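Long-range contact in SnoaL-like domain-containing protein (Burkholderia thailandensis E264, PDB 3EC9), which is of unknown function but adopts the NTF2-like (SnoaL-like) fold, a curved sheet packed against helices that in relatives often encloses a ligand-binding or catalytic pocket: residues B[42-47]-B[122-127]. Residues are numbered along the deposited sequence; the frame is centred on the assembly and turned at random.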
ATOM      1  N   GLU B  42      15.859   5.215  -5.381  1.00 10.27           N
ATOM      2  CA  GLU B  42      15.600   4.520  -4.125  1.00 12.24           C
ATOM      3  C   GLU B  42      14.355   3.651  -4.329  1.00 13.04           C
ATOM      4  O   GLU B  42      13.261   4.169  -4.502  1.00 11.53           O
ATOM      5  CB  GLU B  42      15.436   5.533  -2.989  1.00 15.40           C
ATOM      6  CG  GLU B  42      16.708   6.347  -2.770  1.00 19.11           C
ATOM      7  CD  GLU B  42      16.616   7.342  -1.623  1.00 28.81           C
ATOM      8  OE1 GLU B  42      15.617   7.315  -0.862  1.00 37.22           O
ATOM      9  OE2 GLU B  42      17.568   8.147  -1.487  1.00 44.21           O
ATOM     10  N   TRP B  43      14.554   2.342  -4.370  1.00 11.30           N
ATOM     11  CA  TRP B  43      13.499   1.370  -4.637  1.00 10.33           C
ATOM     12  C   TRP B  43      13.345   0.505  -3.380  1.00 10.36           C
ATOM     13  O   TRP B  43      14.225  -0.291  -3.025  1.00 11.98           O
ATOM     14  CB  TRP B  43      13.902   0.543  -5.842  1.00 11.93           C
ATOM     15  CG  TRP B  43      12.985  -0.535  -6.218  1.00 13.19           C
ATOM     16  CD1 TRP B  43      12.651  -1.659  -5.468  1.00 11.49           C
ATOM     17  CD2 TRP B  43      12.284  -0.674  -7.457  1.00 10.89           C
ATOM     18  NE1 TRP B  43      11.809  -2.465  -6.169  1.00 12.58           N
ATOM     19  CE2 TRP B  43      11.573  -1.904  -7.400  1.00 10.71           C
ATOM     20  CE3 TRP B  43      12.219   0.092  -8.628  1.00 10.28           C
ATOM     21  CZ2 TRP B  43      10.764  -2.368  -8.457  1.00  9.89           C
ATOM     22  CZ3 TRP B  43      11.379  -0.375  -9.684  1.00  9.62           C
ATOM     23  CH2 TRP B  43      10.679  -1.594  -9.576  1.00 10.40           C
ATOM     24  N   THR B  44      12.231   0.708  -2.689  1.00  9.06           N
ATOM     25  CA  THR B  44      11.947   0.063  -1.436  1.00 10.46           C
ATOM     26  C   THR B  44      10.880  -1.069  -1.534  1.00  9.88           C
ATOM     27  O   THR B  44       9.709  -0.854  -1.850  1.00  8.51           O
ATOM     28  CB  THR B  44      11.502   1.059  -0.354  1.00 11.27           C
ATOM     29  OG1 THR B  44      12.545   2.030  -0.194  1.00 12.53           O
ATOM     30  CG2 THR B  44      11.182   0.335   0.952  1.00 11.65           C
ATOM     31  N   GLU B  45      11.323  -2.284  -1.255  1.00  9.17           N
ATOM     32  CA  GLU B  45      10.455  -3.446  -1.088  1.00 10.46           C
ATOM     33  C   GLU B  45      10.067  -3.421   0.414  1.00 10.07           C
ATOM     34  O   GLU B  45      10.886  -3.090   1.280  1.00  9.11           O
ATOM     35  CB  GLU B  45      11.200  -4.735  -1.427  1.00 10.08           C
ATOM     36  CG  GLU B  45      11.550  -4.864  -2.903  1.00  8.73           C
ATOM     37  CD  GLU B  45      10.380  -5.195  -3.747  1.00 13.96           C
ATOM     38  OE1 GLU B  45       9.814  -6.285  -3.598  1.00 11.06           O
ATOM     39  OE2 GLU B  45      10.048  -4.398  -4.626  1.00 12.89           O
HETATM   40  N   MSE B  46       8.789  -3.688   0.686  1.00  8.51           N
HETATM   41  CA  MSE B  46       8.274  -3.547   2.039  1.00  8.76           C
HETATM   42  C   MSE B  46       9.009  -4.406   3.081  1.00  8.81           C
HETATM   43  O   MSE B  46       9.410  -5.508   2.791  1.00 10.09           O
HETATM   44  CB  MSE B  46       6.781  -3.875   2.052  1.00 10.10           C
HETATM   45  CG  MSE B  46       6.106  -3.513   3.291  1.00 11.44           C
HETATM   46 SE   MSE B  46       4.142  -3.741   3.260  0.75  7.58          SE
HETATM   47  CE  MSE B  46       3.455  -1.917   3.507  1.00 10.99           C
ATOM     48  N   ALA B  47       9.096  -3.911   4.325  1.00  8.52           N
ATOM     49  CA  ALA B  47       9.879  -4.529   5.369  1.00  9.40           C
ATOM     50  C   ALA B  47       9.491  -5.989   5.547  1.00  9.30           C
ATOM     51  O   ALA B  47      10.378  -6.852   5.714  1.00 10.60           O
ATOM     52  CB  ALA B  47       9.700  -3.741   6.664  1.00  9.89           C
ATOM     53  N   ILE B 122      12.564   7.726 -13.163  1.00 11.25           N
ATOM     54  CA  ILE B 122      12.001   7.195 -11.928  1.00 11.21           C
ATOM     55  C   ILE B 122      13.063   7.289 -10.828  1.00 10.85           C
ATOM     56  O   ILE B 122      14.131   6.679 -10.924  1.00 12.24           O
ATOM     57  CB  ILE B 122      11.566   5.724 -12.123  1.00 11.91           C
ATOM     58  CG1 ILE B 122      10.417   5.605 -13.147  1.00 12.70           C
ATOM     59  CG2 ILE B 122      11.142   5.082 -10.795  1.00 12.15           C
ATOM     60  CD1 ILE B 122      10.164   4.131 -13.590  1.00 12.13           C
ATOM     61  N   VAL B 123      12.752   8.064  -9.789  1.00 10.73           N
ATOM     62  CA  VAL B 123      13.682   8.230  -8.645  1.00 11.74           C
ATOM     63  C   VAL B 123      13.270   7.535  -7.330  1.00 11.01           C
ATOM     64  O   VAL B 123      14.067   7.390  -6.438  1.00 10.47           O
ATOM     65  CB  VAL B 123      13.903   9.709  -8.333  1.00 12.87           C
ATOM     66  CG1 VAL B 123      14.682  10.378  -9.473  1.00 12.99           C
ATOM     67  CG2 VAL B 123      12.641  10.449  -7.993  1.00 14.22           C
ATOM     68  N   HIS B 124      12.000   7.208  -7.179  0.50 11.75           N
ATOM     69  CA  HIS B 124      11.553   6.470  -5.981  0.50 12.26           C
ATOM     70  C   HIS B 124      10.437   5.473  -6.352  0.50 10.35           C
ATOM     71  O   HIS B 124       9.547   5.756  -7.164  0.50 11.45           O
ATOM     72  CB  HIS B 124      11.076   7.406  -4.844  0.50 13.48           C
ATOM     73  CG  HIS B 124      11.379   6.893  -3.458  0.50 12.88           C
ATOM     74  ND1 HIS B 124      10.582   5.983  -2.792  0.50 21.90           N
ATOM     75  CD2 HIS B 124      12.401   7.185  -2.613  0.50 15.14           C
ATOM     76  CE1 HIS B 124      11.109   5.725  -1.607  0.50 23.13           C
ATOM     77  NE2 HIS B 124      12.215   6.440  -1.474  0.50 22.52           N
ATOM     78  N   PHE B 125      10.514   4.314  -5.711  1.00  8.91           N
ATOM     79  CA  PHE B 125       9.479   3.273  -5.747  1.00 10.67           C
ATOM     80  C   PHE B 125       9.317   2.784  -4.322  1.00 12.66           C
ATOM     81  O   PHE B 125      10.309   2.549  -3.612  1.00 10.65           O
ATOM     82  CB  PHE B 125       9.916   2.091  -6.611  1.00 10.18           C
ATOM     83  CG  PHE B 125       9.107   0.839  -6.436  1.00  8.45           C
ATOM     84  CD1 PHE B 125       9.455  -0.115  -5.472  1.00  8.63           C
ATOM     85  CD2 PHE B 125       7.985   0.622  -7.223  1.00  9.20           C
ATOM     86  CE1 PHE B 125       8.703  -1.260  -5.353  1.00  9.53           C
ATOM     87  CE2 PHE B 125       7.225  -0.560  -7.099  1.00 10.32           C
ATOM     88  CZ  PHE B 125       7.594  -1.476  -6.175  1.00 10.11           C
ATOM     89  N   GLU B 126       8.066   2.606  -3.905  1.00  9.64           N
ATOM     90  CA  GLU B 126       7.822   1.956  -2.624  1.00  9.48           C
ATOM     91  C   GLU B 126       6.633   0.985  -2.739  1.00  9.36           C
ATOM     92  O   GLU B 126       5.575   1.349  -3.271  1.00  9.93           O
ATOM     93  CB  GLU B 126       7.689   2.958  -1.463  1.00 10.44           C
ATOM     94  CG  GLU B 126       7.488   2.252  -0.089  1.00 10.97           C
ATOM     95  CD  GLU B 126       7.464   3.175   1.078  1.00 13.35           C
ATOM     96  OE1 GLU B 126       7.479   4.430   0.892  1.00 11.48           O
ATOM     97  OE2 GLU B 126       7.517   2.650   2.234  1.00 12.11           O
ATOM     98  N   GLN B 127       6.805  -0.224  -2.214  1.00  9.09           N
ATOM     99  CA  GLN B 127       5.818  -1.278  -2.290  1.00  8.94           C
ATOM    100  C   GLN B 127       5.018  -1.351  -0.949  1.00 10.01           C
ATOM    101  O   GLN B 127       5.601  -1.286   0.137  1.00  9.96           O
ATOM    102  CB  GLN B 127       6.556  -2.613  -2.474  1.00  8.10           C
ATOM    103  CG  GLN B 127       5.716  -3.858  -2.431  1.00  9.56           C
ATOM    104  CD  GLN B 127       6.622  -5.083  -2.177  1.00  9.77           C
ATOM    105  OE1 GLN B 127       7.350  -5.154  -1.155  1.00 10.93           O
ATOM    106  NE2 GLN B 127       6.603  -6.016  -3.097  1.00 12.91           N
TER
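Trp43 and Phe125 stack face to face between two neighbouring parallel strands of the curved mixed sheet of the NTF2-like fold. The centroids of the Trp43 six-membered ring and the Phe125 ring are 3.9 Å apart, the planes tilted by 20°. Phe125 CD1 lies 3.4 Å from Trp43 CE2, each displaced toward the rim of the other ring, so the stack is offset. Both side chains leave the same face of the sheet with CG anti to the backbone N. The strands run only 3° from parallel. Glu42 and Thr44 each use both N and O: Glu42 reaches Val123 O and Phe125 N, Thr44 reaches Gln127 N and, at 2.8 Å from its N, Phe125 O.

Glu45 touches both rings. Trp43 NE1 donates to Glu45 OE2 (3.0 Å), and the carboxylate is within 3° of parallel to the Phe125 ring but displaced from its plane, with OE2 3.5 Å from Phe125 CE1.

On the other face, in one of two modelled conformers of His124, Glu42 O sits 3.5 Å above the imidazole plane, over its centre. Thr44 also points this way, its hydroxyl hydrogen-bonded to Thr54, while Glu126 forms a salt bridge with Arg110 of the second subunit.

Farther out, Trp115 meets Phe125 edge to face, and Ile61 of helix 58-72 packs against Trp43. Acetate near Glu45 and glycerol near Phe125 probably come from the crystallisation liquor, though such molecules often mark pockets. Past the end of strand 41-45, Gln127 NE2 bonds to Tyr96 OH, and its OE1 accepts Met46 N at 2.8 Å.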